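Local coordinates for ABC transporter substrate-binding protein (Rhizobium radiobacter, PDB 6TFS) that binds the sugar–amino acid conjugate N7T, an open-chain deoxyfructosyl-glutamate, and probably delivers such solutes to an ABC transporter, at residues P247-L252 against G385-P390; F22-S27 against S104-D109; R131-L136 against F389-Y394; R229-L234 against L461-R466. All coordinates share one frame; numbering follows the deposited sequence.

How the contacts relate
Contacts 1 and 2 meet at the bound N7T: 247-252 with 385-390 grips its sugar chain, amine and distal carboxylate, while the start of helix 26-35 in contact 2 holds the amine and the other carboxylate. Their centres lie about 14 Å apart, and Glu-249 OE2 comes within 3.7 Å of Thr-26 OG1. Contact 3 shares Phe-389 and Pro-390 with contact 1 and continues into helix 392-400, with the Tyr-394 side chain about 11 Å from the ligand. Contact 4 joins the sheet of contact 1 through strand 454-467, the neighbour of strand 240-255. Contacts 3 and 4 lie on opposite sides of the chain's centre, their own centres about 31 Å apart.

Contact 1 (P247-L252 against G385-P390); sequences PAELNL and GAARFP. With N7T ((2~{S})-2-[[(3~{S},4~{R},5~{R})-3,4,5,6-tetrakis(oxidanyl)-2-oxidanylidene-hexyl]amino]pentanedioic acid), chain C.
Leu-250 and Ala-386 form an antiparallel hydrogen-bonded pair, Leu-250 N to Ala-386 O at 2.9 Å and Ala-386 N to Leu-250 O at 3.0 Å. In the adjoining non-hydrogen-bonded pair Asn-251 OD1 lies 3.4 Å from Gly-385 CA, where a CB would clash with it; this oxygen accepts the N7T OAS hydroxyl at 2.7 Å, and ND2 is held by Asn-460 and Thr-458. With CG anti to the carbonyl carbon (chi1 -67°) and the chain extended beyond it, Glu-249 carries its carboxylate to the ligand, where it takes three donors: OE1 the OAR hydroxyl, OE2 the ligand N at 2.8 Å and a water that also accepts from Ala-387 N. Ala-387 CB rests at 3.8 Å on CG of Pro-247, a proline preceded by a cis peptide bond. Arg-388, bent at chi2 (-59°), presents its guanidinium edge to the distal carboxylate: NH1 to OE2 and NH2 to OE1 of N7T are both 2.8 Å, the latter nearly straight at 173°. NH1 also bonds Ala-387 O. A leucine in its place would probably cost that carboxylate this two-pronged charged partner and Ala-387 O its NH1 donor. An antiparallel strand pair and the loop after one strand thus line the ligand pocket of a family 5 solute-binding protein.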
# COMPACT_ATOMS: atom_id res chain seq x y z
N PRO A 247 1.35 -1.72 8.88
CA PRO A 247 2.13 -2.90 8.51
C PRO A 247 3.50 -2.55 7.92
O PRO A 247 3.71 -1.44 7.44
CB PRO A 247 1.22 -3.59 7.49
CG PRO A 247 0.46 -2.47 6.82
CD PRO A 247 0.44 -1.30 7.79
N ALA A 248 4.42 -3.51 7.93
CA ALA A 248 5.72 -3.36 7.31
C ALA A 248 5.54 -3.47 5.78
O ALA A 248 4.81 -4.35 5.30
CB ALA A 248 6.68 -4.42 7.83
N GLU A 249 6.15 -2.56 5.02
CA GLU A 249 6.04 -2.64 3.56
C GLU A 249 7.21 -3.43 3.02
O GLU A 249 8.36 -3.12 3.33
CB GLU A 249 5.96 -1.24 2.93
CG GLU A 249 4.69 -0.51 3.29
CD GLU A 249 4.69 0.91 2.76
OE1 GLU A 249 5.40 1.76 3.35
OE2 GLU A 249 4.01 1.18 1.75
N LEU A 250 6.92 -4.48 2.24
CA LEU A 250 7.96 -5.33 1.67
C LEU A 250 8.52 -4.78 0.34
O LEU A 250 7.76 -4.49 -0.59
CB LEU A 250 7.46 -6.78 1.51
CG LEU A 250 8.42 -7.77 0.81
CD1 LEU A 250 9.75 -7.96 1.56
CD2 LEU A 250 7.74 -9.09 0.56
N ASN A 251 9.85 -4.72 0.25
CA ASN A 251 10.57 -4.31 -0.94
C ASN A 251 11.11 -5.52 -1.65
O ASN A 251 11.71 -6.40 -1.01
CB ASN A 251 11.72 -3.37 -0.60
CG ASN A 251 11.30 -2.18 0.21
OD1 ASN A 251 10.70 -1.25 -0.31
ND2 ASN A 251 11.68 -2.14 1.46
N LEU A 252 10.87 -5.60 -2.96
CA LEU A 252 11.34 -6.69 -3.80
C LEU A 252 11.90 -6.15 -5.10
O LEU A 252 11.44 -5.10 -5.58
CB LEU A 252 10.20 -7.66 -4.16
CG LEU A 252 9.53 -8.45 -3.02
CD1 LEU A 252 8.08 -8.03 -2.87
CD2 LEU A 252 9.62 -9.95 -3.28
N GLY A 385 8.00 -1.33 -3.30
CA GLY A 385 7.69 -1.50 -1.89
C GLY A 385 6.20 -1.44 -1.64
O GLY A 385 5.54 -0.54 -2.17
N ALA A 386 5.65 -2.42 -0.89
CA ALA A 386 4.21 -2.47 -0.59
C ALA A 386 3.83 -3.45 0.50
O ALA A 386 4.47 -4.48 0.69
CB ALA A 386 3.39 -2.79 -1.85
N ALA A 387 2.71 -3.14 1.16
CA ALA A 387 1.99 -4.02 2.08
C ALA A 387 0.57 -4.08 1.50
O ALA A 387 0.10 -3.13 0.86
CB ALA A 387 1.96 -3.44 3.49
N ARG A 388 -0.10 -5.22 1.69
CA ARG A 388 -1.48 -5.40 1.26
C ARG A 388 -2.26 -5.92 2.46
O ARG A 388 -1.64 -6.17 3.49
CB ARG A 388 -1.58 -6.33 0.04
CG ARG A 388 -1.11 -5.68 -1.29
CD ARG A 388 -1.90 -4.44 -1.63
NE ARG A 388 -1.52 -3.83 -2.91
CZ ARG A 388 -0.76 -2.75 -3.06
NH1 ARG A 388 -0.24 -2.14 -2.00
NH2 ARG A 388 -0.52 -2.26 -4.27
N PHE A 389 -3.61 -6.02 2.36
CA PHE A 389 -4.42 -6.62 3.43
C PHE A 389 -3.70 -7.96 3.81
O PHE A 389 -3.29 -8.66 2.88
CB PHE A 389 -5.87 -6.85 2.93
CG PHE A 389 -6.81 -7.16 4.08
CD1 PHE A 389 -6.90 -8.45 4.60
CD2 PHE A 389 -7.56 -6.15 4.67
CE1 PHE A 389 -7.71 -8.71 5.70
CE2 PHE A 389 -8.39 -6.42 5.76
CZ PHE A 389 -8.47 -7.71 6.25
N PRO A 390 -3.44 -8.28 5.12
CA PRO A 390 -2.55 -9.41 5.46
C PRO A 390 -3.10 -10.84 5.29
O PRO A 390 -2.98 -11.67 6.18
CB PRO A 390 -2.15 -9.12 6.91
CG PRO A 390 -3.29 -8.35 7.45
CD PRO A 390 -3.78 -7.49 6.32
OAN N7T C . 13.09 1.91 1.75
CAM N7T C . 12.04 1.63 0.85
CAL N7T C . 10.81 2.37 1.34
OAT N7T C . 10.97 3.76 1.13
CAK N7T C . 9.54 1.84 0.66
OAS N7T C . 9.26 0.53 1.11
CAJ N7T C . 8.33 2.73 0.93
OAR N7T C . 8.02 2.83 2.29
CAI N7T C . 7.03 2.24 0.31
OAQ N7T C . 6.70 1.04 0.31
CAH N7T C . 6.09 3.33 -0.22
N N7T C . 4.73 2.85 -0.39
CA N7T C . 4.46 2.47 -1.76
C N7T C . 4.68 3.60 -2.75
O N7T C . 4.26 4.74 -2.52
CB N7T C . 3.04 1.92 -1.84
CG N7T C . 2.73 1.27 -3.22
CD N7T C . 1.42 0.54 -3.30
OE1 N7T C . 1.15 -0.06 -4.36
OE2 N7T C . 0.60 0.51 -2.35
OXT N7T C . 5.30 3.36 -3.81
O HOH W 1 1.97 -0.44 1.23

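Contact 2 (F22-S27 against S104-D109); sequences FATTTS and SAFSGD. With N7T ((2~{S})-2-[[(3~{S},4~{R},5~{R})-3,4,5,6-tetrakis(oxidanyl)-2-oxidanylidene-hexyl]amino]pentanedioic acid), chain C.
The Phe-22 ring has Ser-104 CA over one face, 3.8 Å above its plane and offset toward the rim, with CZ of Phe-22 3.4 Å from Ser-104 N. The Phe-106 ring carries Ala-105 CB of its own loop centred over one face, and Ala-23 O comes in plane at its edge, 3.2 Å from Phe-106 CZ. The loop so packed opens with an ST turn, in which Ser-104 OG accepts from Phe-106 N and also bonds Ala-98 O; it passes into a 3-10 segment at Ser-107. Facing it is the lead-in to helix 26-35, whose N-cap is Thr-25. With CG anti to the carbonyl carbon (chi1 -70°), the Phe-22 ring swings back along the loop, and its CD1 meets Ala-105 CB at 4.0 Å. Were Phe-22 replaced by alanine, the backbone at Ser-104 and Ala-105 would probably lose its aromatic cover, with a gap opened beside the loop. Thr-24 OG1 turns back to donate to Phe-22 O at 2.8 Å, fixing the bend next to the Phe-106 ring, while its methyl CG2 approaches the ligand's distal carboxylate. The helix start would probably favour the ligand's other carboxylate through its dipole: Thr-26 N donates to N7T O at 3.1 Å (160°), and Thr-26 OG1 accepts from N7T N at 2.7 Å.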
# COMPACT_ATOMS: atom_id res chain seq x y z
N PHE A 22 -8.14 4.72 -7.33
CA PHE A 22 -6.86 4.91 -8.03
C PHE A 22 -5.68 5.26 -7.11
O PHE A 22 -4.54 4.97 -7.48
CB PHE A 22 -6.98 5.94 -9.17
CG PHE A 22 -7.80 5.48 -10.36
CD1 PHE A 22 -7.28 4.55 -11.26
CD2 PHE A 22 -9.09 5.97 -10.58
CE1 PHE A 22 -8.04 4.11 -12.35
CE2 PHE A 22 -9.84 5.54 -11.68
CZ PHE A 22 -9.31 4.62 -12.57
N ALA A 23 -5.94 5.87 -5.92
CA ALA A 23 -4.90 6.29 -4.96
C ALA A 23 -4.00 5.09 -4.56
O ALA A 23 -4.46 4.14 -3.94
CB ALA A 23 -5.53 6.94 -3.73
N THR A 24 -2.72 5.14 -4.99
CA THR A 24 -1.75 4.06 -4.85
C THR A 24 -0.51 4.44 -4.06
O THR A 24 -0.02 3.63 -3.27
CB THR A 24 -1.39 3.51 -6.25
OG1 THR A 24 -2.60 3.07 -6.88
CG2 THR A 24 -0.39 2.33 -6.18
N THR A 25 0.05 5.63 -4.30
CA THR A 25 1.23 6.09 -3.55
C THR A 25 0.83 6.24 -2.08
O THR A 25 -0.33 6.55 -1.78
CB THR A 25 1.80 7.41 -4.12
OG1 THR A 25 0.87 8.48 -3.87
CG2 THR A 25 2.18 7.33 -5.61
N THR A 26 1.80 6.05 -1.17
CA THR A 26 1.57 6.22 0.27
C THR A 26 0.89 7.56 0.56
O THR A 26 -0.08 7.59 1.30
CB THR A 26 2.87 6.05 1.07
OG1 THR A 26 3.23 4.67 1.02
CG2 THR A 26 2.72 6.51 2.54
N SER A 27 1.40 8.65 -0.05
CA SER A 27 0.86 9.99 0.17
C SER A 27 -0.62 10.13 -0.26
O SER A 27 -1.42 10.64 0.53
CB SER A 27 1.74 11.04 -0.49
OG SER A 27 1.35 12.34 -0.07
N SER A 104 -11.05 1.72 -12.12
CA SER A 104 -10.40 1.37 -10.87
C SER A 104 -9.07 0.66 -11.10
O SER A 104 -8.95 -0.17 -12.01
CB SER A 104 -11.32 0.45 -10.05
OG SER A 104 -10.72 -0.07 -8.88
N ALA A 105 -8.09 0.95 -10.24
CA ALA A 105 -6.77 0.31 -10.21
C ALA A 105 -6.85 -0.99 -9.38
O ALA A 105 -5.92 -1.79 -9.40
CB ALA A 105 -5.74 1.25 -9.59
N PHE A 106 -7.97 -1.18 -8.63
CA PHE A 106 -8.09 -2.32 -7.72
C PHE A 106 -9.21 -3.31 -8.05
O PHE A 106 -9.62 -4.07 -7.17
CB PHE A 106 -8.25 -1.81 -6.26
CG PHE A 106 -7.28 -0.70 -5.89
CD1 PHE A 106 -5.90 -0.90 -5.95
CD2 PHE A 106 -7.75 0.53 -5.47
CE1 PHE A 106 -5.01 0.13 -5.62
CE2 PHE A 106 -6.86 1.55 -5.12
CZ PHE A 106 -5.50 1.35 -5.21
N SER A 107 -9.65 -3.36 -9.33
CA SER A 107 -10.76 -4.23 -9.78
C SER A 107 -10.55 -5.73 -9.52
O SER A 107 -11.53 -6.42 -9.24
CB SER A 107 -11.08 -4.00 -11.24
OG SER A 107 -10.03 -4.45 -12.07
N GLY A 108 -9.31 -6.21 -9.64
CA GLY A 108 -8.91 -7.60 -9.42
C GLY A 108 -9.32 -8.15 -8.06
O GLY A 108 -9.74 -9.30 -7.97
N ASP A 109 -9.26 -7.31 -7.01
CA ASP A 109 -9.68 -7.66 -5.64
C ASP A 109 -11.17 -8.06 -5.59
O ASP A 109 -11.56 -8.88 -4.76
CB ASP A 109 -9.46 -6.46 -4.69
CG ASP A 109 -8.03 -6.05 -4.39
OD1 ASP A 109 -7.11 -6.87 -4.64
OD2 ASP A 109 -7.82 -4.92 -3.87
OAN N7T C . 13.09 1.91 1.75
CAM N7T C . 12.04 1.63 0.85
CAL N7T C . 10.81 2.37 1.34
OAT N7T C . 10.97 3.76 1.13
CAK N7T C . 9.54 1.84 0.66
OAS N7T C . 9.26 0.53 1.11
CAJ N7T C . 8.33 2.73 0.93
OAR N7T C . 8.02 2.83 2.29
CAI N7T C . 7.03 2.24 0.31
OAQ N7T C . 6.70 1.04 0.31
CAH N7T C . 6.09 3.33 -0.22
N N7T C . 4.73 2.85 -0.39
CA N7T C . 4.46 2.47 -1.76
C N7T C . 4.68 3.60 -2.75
O N7T C . 4.26 4.74 -2.52
CB N7T C . 3.04 1.92 -1.84
CG N7T C . 2.73 1.27 -3.22
CD N7T C . 1.42 0.54 -3.30
OE1 N7T C . 1.15 -0.06 -4.36
OE2 N7T C . 0.60 0.51 -2.35
OXT N7T C . 5.30 3.36 -3.81

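Contact 3 (R131-L136 against F389-Y394); sequences RVPSLL and FPIADY
Ile-391 makes the tight part of this contact, its two branches reaching two neighbouring residues of 131-136. CG2, set anti to the backbone N, touches Pro-133 CB at 3.7 Å; the other branch, with CG1 anti to the carbonyl carbon (chi1 -69°), carries CD1 to Ser-134 CB, also at 3.7 Å. Trp-441 of helix 434-451 backs Ile-391, which is buried. The Ser-134 hydroxyl plays another part: as N-cap of helix 135-138 it bonds Ala-137 N, so that it is the methylene that Ser-134 offers to Ile-391. Two helix starts meet here, the weakly bonded start of 135-138 and that of 392-400, the latter entered through an inverse gamma turn centred on Pro-390 and closed by Ile-391 N to Phe-389 O at 2.8 Å. Leu-135 and Leu-136 lean on Trp-69 and Phe-71 of the four-stranded antiparallel sheet, probably the additional small domain found in peptide-binding relatives such as OppA and DppA, so the contact ties it to helix 392-400. Toward the surface the packing is looser. Asp-393 and Pro-133 are both partly exposed and cross at about a right angle, with Asp-393 CB 4.0 Å from Pro-133 CG; the carboxylate is engaged elsewhere, OD1 in a salt bridge with Arg-429. No hydrogen bond crosses between the segments. On the Ser-134 side, Tyr-394 OH stays a long 4.3 Å from Ser-134 O, while one face of its ring is centred on Phe-389 CB, 3.6 Å above the plane, and Ile-391 O lies in the ring plane, at the edge.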
# COMPACT_ATOMS: atom_id res chain seq x y z
N ARG A 131 -16.41 -18.10 -3.39
CA ARG A 131 -15.91 -17.66 -2.09
C ARG A 131 -14.64 -16.83 -2.19
O ARG A 131 -13.80 -17.07 -3.06
CB ARG A 131 -15.63 -18.87 -1.19
CG ARG A 131 -16.88 -19.55 -0.63
CD ARG A 131 -16.53 -20.81 0.15
NE ARG A 131 -15.73 -21.75 -0.65
CZ ARG A 131 -16.22 -22.83 -1.26
NH1 ARG A 131 -17.50 -23.14 -1.15
NH2 ARG A 131 -15.41 -23.60 -1.98
N VAL A 132 -14.50 -15.89 -1.26
CA VAL A 132 -13.30 -15.06 -1.11
C VAL A 132 -12.72 -15.30 0.30
O VAL A 132 -13.49 -15.55 1.22
CB VAL A 132 -13.50 -13.54 -1.40
CG1 VAL A 132 -13.68 -13.27 -2.88
CG2 VAL A 132 -14.64 -12.94 -0.57
N PRO A 133 -11.38 -15.22 0.49
CA PRO A 133 -10.81 -15.40 1.85
C PRO A 133 -11.52 -14.54 2.91
O PRO A 133 -11.80 -15.05 3.99
CB PRO A 133 -9.36 -14.96 1.69
CG PRO A 133 -9.06 -15.25 0.26
CD PRO A 133 -10.31 -14.95 -0.50
N SER A 134 -11.84 -13.28 2.59
CA SER A 134 -12.53 -12.35 3.49
C SER A 134 -13.24 -11.26 2.69
O SER A 134 -12.59 -10.37 2.14
CB SER A 134 -11.55 -11.72 4.49
OG SER A 134 -12.19 -10.73 5.27
N LEU A 135 -14.57 -11.32 2.65
CA LEU A 135 -15.33 -10.29 1.96
C LEU A 135 -15.23 -8.95 2.71
O LEU A 135 -15.13 -7.90 2.06
CB LEU A 135 -16.80 -10.69 1.72
CG LEU A 135 -17.59 -9.55 1.09
CD1 LEU A 135 -17.76 -9.67 -0.40
CD2 LEU A 135 -18.77 -9.18 1.89
N LEU A 136 -15.25 -9.00 4.06
CA LEU A 136 -15.13 -7.80 4.90
C LEU A 136 -13.85 -7.01 4.61
O LEU A 136 -13.89 -5.78 4.60
CB LEU A 136 -15.30 -8.10 6.40
CG LEU A 136 -16.71 -8.56 6.85
CD1 LEU A 136 -16.71 -8.98 8.31
CD2 LEU A 136 -17.78 -7.48 6.57
N PHE A 389 -3.61 -6.02 2.36
CA PHE A 389 -4.42 -6.62 3.43
C PHE A 389 -3.70 -7.96 3.81
O PHE A 389 -3.29 -8.66 2.88
CB PHE A 389 -5.87 -6.85 2.93
CG PHE A 389 -6.81 -7.16 4.08
CD1 PHE A 389 -6.90 -8.45 4.60
CD2 PHE A 389 -7.56 -6.15 4.67
CE1 PHE A 389 -7.71 -8.71 5.70
CE2 PHE A 389 -8.39 -6.42 5.76
CZ PHE A 389 -8.47 -7.71 6.25
N PRO A 390 -3.44 -8.28 5.12
CA PRO A 390 -2.55 -9.41 5.46
C PRO A 390 -3.10 -10.84 5.29
O PRO A 390 -2.98 -11.67 6.18
CB PRO A 390 -2.15 -9.12 6.91
CG PRO A 390 -3.29 -8.35 7.45
CD PRO A 390 -3.78 -7.49 6.32
N ILE A 391 -3.63 -11.12 4.09
CA ILE A 391 -4.05 -12.44 3.62
C ILE A 391 -3.23 -12.65 2.33
O ILE A 391 -3.29 -11.81 1.44
CB ILE A 391 -5.59 -12.53 3.39
CG1 ILE A 391 -6.36 -12.49 4.75
CG2 ILE A 391 -5.95 -13.82 2.62
CD1 ILE A 391 -7.84 -12.17 4.61
N ALA A 392 -2.43 -13.74 2.27
CA ALA A 392 -1.52 -14.06 1.15
C ALA A 392 -2.12 -13.87 -0.24
O ALA A 392 -1.42 -13.38 -1.13
CB ALA A 392 -0.96 -15.47 1.30
N ASP A 393 -3.43 -14.18 -0.42
CA ASP A 393 -4.14 -14.02 -1.69
C ASP A 393 -3.95 -12.63 -2.34
O ASP A 393 -3.79 -12.57 -3.55
CB ASP A 393 -5.63 -14.33 -1.55
CG ASP A 393 -6.40 -14.16 -2.86
OD1 ASP A 393 -6.01 -14.80 -3.87
OD2 ASP A 393 -7.37 -13.38 -2.87
N TYR A 394 -3.97 -11.55 -1.53
CA TYR A 394 -3.82 -10.18 -2.03
C TYR A 394 -2.47 -9.97 -2.68
O TYR A 394 -2.43 -9.69 -3.87
CB TYR A 394 -4.00 -9.15 -0.90
CG TYR A 394 -5.44 -8.87 -0.55
CD1 TYR A 394 -6.11 -9.66 0.38
CD2 TYR A 394 -6.11 -7.78 -1.11
CE1 TYR A 394 -7.43 -9.39 0.72
CE2 TYR A 394 -7.43 -7.50 -0.76
CZ TYR A 394 -8.09 -8.31 0.16
OH TYR A 394 -9.38 -8.05 0.53

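Contact 4 (R229-L234 against L461-R466); sequences RWLQRL and LGTWAR. With SO4 (sulfate ion), chain H; SO4 (sulfate ion), chain D.
Helix-on-sheet packing sets Trp-230, Leu-231 and Leu-234 of helix 228-236 against Thr-463 and Ala-465 of strand 454-467, part of the mixed sheet. Segments 229-234 and 461-466 run almost parallel, at 19°, their axes 10.0 Å apart at closest approach; the chain leaves the helix to form strand 240-255, the antiparallel neighbour of 454-467. Ala-465 CB is the shared point, with Trp-230 CH2 3.6 Å and Leu-234 CD1 3.8 Å from it. The Trp-230 indole, with CG anti to the backbone N (chi1 -177°), reaches down onto the strand edge-first: Trp-464 C lies in the ring plane, 3.8 Å from CH2. Leu-234 CG lies over one face of the indole, 3.6 Å above its plane and toward the rim, so leucine and indole lie side by side and both meet Ala-465 CB. One turn back, Leu-231 CD1 and Thr-463 CG2 meet more loosely at 4.1 Å, their side chains crossing at about a right angle. Thr-463 turns its hydroxyl aside to bond Asn-225 O. The indole nitrogen of Trp-230 bonds Asp-211 OD1, and the other oxygen of that aspartate makes a salt bridge with Arg-233, whose NH2 also gives a weak bond to a sulfate. Arg-466 grips a second sulfate, NE to O4 at 2.8 Å and NH2 to O1 at 2.7 Å, both ions probably from the crystallisation liquor. No hydrogen bond joins helix to strand: the interface depends on apolar fit, while the Thr-463 hydroxyl and the Trp-230 indole N-H find partners outside the two segments.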
# COMPACT_ATOMS: atom_id res chain seq x y z
N ARG A 229 19.48 5.82 12.58
CA ARG A 229 20.12 7.08 12.96
C ARG A 229 19.07 8.21 13.07
O ARG A 229 19.15 9.01 14.01
CB ARG A 229 21.20 7.45 11.93
CG ARG A 229 22.62 7.00 12.32
CD ARG A 229 22.81 5.50 12.38
NE ARG A 229 22.86 5.01 13.76
CZ ARG A 229 23.70 4.07 14.18
NH1 ARG A 229 24.58 3.54 13.35
NH2 ARG A 229 23.69 3.69 15.45
N TRP A 230 18.07 8.23 12.14
CA TRP A 230 16.95 9.18 12.14
C TRP A 230 16.13 8.95 13.43
O TRP A 230 15.88 9.89 14.19
CB TRP A 230 16.05 8.98 10.90
CG TRP A 230 14.93 9.97 10.81
CD1 TRP A 230 15.00 11.23 10.30
CD2 TRP A 230 13.62 9.84 11.37
NE1 TRP A 230 13.79 11.87 10.46
CE2 TRP A 230 12.93 11.04 11.12
CE3 TRP A 230 12.93 8.79 12.02
CZ2 TRP A 230 11.59 11.25 11.51
CZ3 TRP A 230 11.62 8.99 12.41
CH2 TRP A 230 10.96 10.20 12.14
N LEU A 231 15.78 7.68 13.68
CA LEU A 231 15.07 7.19 14.85
C LEU A 231 15.74 7.65 16.17
O LEU A 231 15.05 8.18 17.05
CB LEU A 231 15.06 5.66 14.77
CG LEU A 231 13.78 4.92 15.12
CD1 LEU A 231 12.67 5.21 14.13
CD2 LEU A 231 14.04 3.43 15.08
N GLN A 232 17.09 7.50 16.26
CA GLN A 232 17.91 7.87 17.42
C GLN A 232 17.95 9.39 17.63
O GLN A 232 17.74 9.85 18.75
CB GLN A 232 19.36 7.34 17.27
CG GLN A 232 19.52 5.84 17.50
CD GLN A 232 20.77 5.27 16.87
OE1 GLN A 232 21.89 5.75 17.07
NE2 GLN A 232 20.60 4.20 16.11
N ARG A 233 18.24 10.14 16.56
CA ARG A 233 18.32 11.60 16.57
C ARG A 233 16.99 12.24 17.03
O ARG A 233 17.00 13.13 17.89
CB ARG A 233 18.71 12.10 15.17
CG ARG A 233 19.40 13.46 15.17
CD ARG A 233 19.21 14.23 13.86
NE ARG A 233 19.30 13.38 12.67
CZ ARG A 233 18.37 13.31 11.74
NH1 ARG A 233 17.28 14.05 11.82
NH2 ARG A 233 18.54 12.51 10.69
N LEU A 234 15.87 11.75 16.48
CA LEU A 234 14.53 12.26 16.76
C LEU A 234 14.08 11.97 18.19
O LEU A 234 13.53 12.87 18.83
CB LEU A 234 13.51 11.76 15.71
CG LEU A 234 13.32 12.63 14.41
CD1 LEU A 234 12.57 13.91 14.69
CD2 LEU A 234 14.64 12.94 13.68
N LEU A 461 8.69 -1.05 8.64
CA LEU A 461 7.56 -0.43 9.34
C LEU A 461 7.58 1.07 8.95
O LEU A 461 8.63 1.60 8.59
CB LEU A 461 7.74 -0.56 10.86
CG LEU A 461 7.66 -1.99 11.46
CD1 LEU A 461 8.18 -2.00 12.90
CD2 LEU A 461 6.22 -2.56 11.38
N GLY A 462 6.41 1.71 9.01
CA GLY A 462 6.28 3.13 8.74
C GLY A 462 6.93 3.91 9.87
O GLY A 462 6.79 3.52 11.03
N THR A 463 7.70 4.93 9.55
CA THR A 463 8.40 5.74 10.58
C THR A 463 7.97 7.20 10.49
O THR A 463 8.06 7.81 9.42
CB THR A 463 9.91 5.64 10.45
OG1 THR A 463 10.26 5.98 9.10
CG2 THR A 463 10.44 4.28 10.85
N TRP A 464 7.47 7.73 11.60
CA TRP A 464 6.94 9.08 11.73
C TRP A 464 7.34 9.68 13.06
O TRP A 464 7.60 8.97 14.04
CB TRP A 464 5.40 9.05 11.61
CG TRP A 464 4.94 8.52 10.27
CD1 TRP A 464 4.92 7.21 9.88
CD2 TRP A 464 4.62 9.29 9.11
NE1 TRP A 464 4.58 7.12 8.56
CE2 TRP A 464 4.38 8.37 8.06
CE3 TRP A 464 4.36 10.65 8.89
CZ2 TRP A 464 3.93 8.78 6.80
CZ3 TRP A 464 3.94 11.06 7.63
CH2 TRP A 464 3.72 10.13 6.61
N ALA A 465 7.42 11.00 13.11
CA ALA A 465 7.71 11.71 14.35
C ALA A 465 6.59 12.72 14.57
O ALA A 465 6.08 13.29 13.60
CB ALA A 465 9.06 12.42 14.27
N ARG A 466 6.18 12.90 15.83
CA ARG A 466 5.18 13.91 16.19
C ARG A 466 5.73 14.73 17.34
O ARG A 466 6.60 14.26 18.08
CB ARG A 466 3.80 13.30 16.52
CG ARG A 466 3.77 12.37 17.75
CD ARG A 466 2.34 12.09 18.22
NE ARG A 466 2.30 11.15 19.36
CZ ARG A 466 2.48 11.49 20.63
NH1 ARG A 466 2.73 12.75 20.96
NH2 ARG A 466 2.46 10.57 21.58
S SO4 H . 19.45 10.12 8.47
O1 SO4 H . 18.35 11.07 8.29
O2 SO4 H . 20.61 10.81 9.04
O3 SO4 H . 19.04 9.06 9.38
O4 SO4 H . 19.80 9.53 7.18
S SO4 D . 1.87 7.43 20.17
O1 SO4 D . 1.19 8.18 21.22
O2 SO4 D . 3.03 6.76 20.75
O3 SO4 D . 0.90 6.46 19.61
O4 SO4 D . 2.31 8.36 19.14